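Local coordinates for protein aminofutalosine deaminase (PDB 7LKK) that deaminates aminofutalosine in the menaquinone pathway of Helicobacter pylori, as a metal-dependent hydrolase of the amidohydrolase family, at residues 124-130 with 336-340. Residues are numbered along the deposited sequence; the frame is centred on the assembly and turned at random.
Sequences AQLKSGV and LSLLD
Ser128 turns its hydroxyl away from its own backbone N (chi1 -178°), Ser337 does likewise, and this brings the two OG atoms to 3.2 Å from each other at the start of helix 338-348. Ser128 OG reaches into the first turn of that helix and accepts a nearly straight hydrogen bond from Leu339 N, at 3.2 Å and 163°. Leu338 N lies close by as well, 2.9 Å from the same OG. Ser337 is the N-cap: its OG takes the amide of Asp340. The two serines, one from each segment, thus accept from two amides of this first turn. Beside them Leu339 CD1 rests 3.6 Å from Ser128 O, a buried carbonyl for which the model offers no partner. Past the serines, Val130 CG2 meets Leu338 CB at 3.7 Å, the two side chains crossing at about a right angle. The OE1 of Gln125 is held by Asn77. Gly129, with positive phi, closes helix 115-127 in a Schellman motif and turns the chain into strand 130-137 of the TIM-type barrel. The contact therefore joins the end of one barrel helix to the beginning of another, over Phe75 of strand 69-80, which touches Val130, Leu338 and Leu339.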
# COMPACT_ATOMS: atom_id res chain seq x y z
N ALA A 124 -1.80 -11.67 -14.35
CA ALA A 124 -1.40 -10.97 -13.12
C ALA A 124 -1.43 -11.90 -11.90
O ALA A 124 -0.58 -11.78 -11.00
CB ALA A 124 -2.34 -9.78 -12.84
N GLN A 125 -2.41 -12.81 -11.83
CA GLN A 125 -2.43 -13.82 -10.78
C GLN A 125 -1.20 -14.71 -10.85
O GLN A 125 -0.43 -14.84 -9.88
CB GLN A 125 -3.70 -14.67 -10.89
CG GLN A 125 -5.00 -13.87 -10.79
CD GLN A 125 -5.19 -13.28 -9.41
OE1 GLN A 125 -5.64 -13.95 -8.48
NE2 GLN A 125 -4.86 -12.00 -9.27
N LEU A 126 -0.97 -15.32 -12.02
CA LEU A 126 0.11 -16.29 -12.17
C LEU A 126 1.47 -15.66 -11.88
O LEU A 126 2.30 -16.24 -11.17
CB LEU A 126 0.08 -16.89 -13.57
CG LEU A 126 -1.11 -17.79 -13.88
CD1 LEU A 126 -1.30 -17.92 -15.38
CD2 LEU A 126 -0.92 -19.16 -13.24
N LYS A 127 1.72 -14.47 -12.42
CA LYS A 127 3.00 -13.82 -12.18
C LYS A 127 3.15 -13.37 -10.73
O LYS A 127 4.28 -13.20 -10.26
CB LYS A 127 3.19 -12.63 -13.11
CG LYS A 127 3.61 -13.01 -14.53
CD LYS A 127 3.46 -11.84 -15.51
CE LYS A 127 3.28 -10.50 -14.79
NZ LYS A 127 1.84 -10.13 -14.67
N SER A 128 2.04 -13.18 -10.02
CA SER A 128 2.07 -12.86 -8.60
C SER A 128 2.28 -14.08 -7.72
O SER A 128 2.32 -13.94 -6.49
CB SER A 128 0.77 -12.16 -8.20
OG SER A 128 0.78 -11.79 -6.83
N GLY A 129 2.41 -15.27 -8.31
CA GLY A 129 2.56 -16.50 -7.55
C GLY A 129 1.27 -17.19 -7.18
O GLY A 129 1.31 -18.16 -6.41
N VAL A 130 0.14 -16.75 -7.72
CA VAL A 130 -1.16 -17.33 -7.39
C VAL A 130 -1.38 -18.57 -8.25
O VAL A 130 -1.28 -18.51 -9.48
CB VAL A 130 -2.29 -16.31 -7.59
CG1 VAL A 130 -3.64 -16.95 -7.33
CG2 VAL A 130 -2.08 -15.10 -6.69
N LEU A 336 -4.55 -6.73 -9.11
CA LEU A 336 -4.92 -8.10 -8.78
C LEU A 336 -3.71 -8.94 -8.38
O LEU A 336 -3.85 -10.15 -8.18
CB LEU A 336 -5.64 -8.76 -9.96
CG LEU A 336 -7.05 -8.23 -10.25
CD1 LEU A 336 -7.81 -9.20 -11.14
CD2 LEU A 336 -7.82 -7.98 -8.96
N SER A 337 -2.54 -8.33 -8.26
CA SER A 337 -1.40 -9.00 -7.65
C SER A 337 -1.70 -9.27 -6.18
O SER A 337 -1.95 -8.33 -5.42
CB SER A 337 -0.15 -8.14 -7.80
OG SER A 337 0.86 -8.56 -6.90
N LEU A 338 -1.68 -10.54 -5.79
CA LEU A 338 -1.90 -10.86 -4.38
C LEU A 338 -0.78 -10.30 -3.51
O LEU A 338 -1.01 -9.97 -2.34
CB LEU A 338 -2.03 -12.37 -4.18
CG LEU A 338 -2.55 -12.80 -2.80
CD1 LEU A 338 -3.88 -12.14 -2.49
CD2 LEU A 338 -2.67 -14.31 -2.70
N LEU A 339 0.43 -10.18 -4.06
CA LEU A 339 1.53 -9.58 -3.31
C LEU A 339 1.26 -8.11 -3.00
O LEU A 339 1.56 -7.64 -1.90
CB LEU A 339 2.84 -9.74 -4.09
CG LEU A 339 3.35 -11.17 -4.22
CD1 LEU A 339 4.41 -11.28 -5.29
CD2 LEU A 339 3.88 -11.67 -2.89
N ASP A 340 0.68 -7.38 -3.95
CA ASP A 340 0.25 -6.01 -3.68
C ASP A 340 -0.81 -5.98 -2.58
O ASP A 340 -0.77 -5.12 -1.69
CB ASP A 340 -0.29 -5.36 -4.95
CG ASP A 340 0.80 -5.02 -5.95
OD1 ASP A 340 1.99 -5.17 -5.61
OD2 ASP A 340 0.46 -4.61 -7.08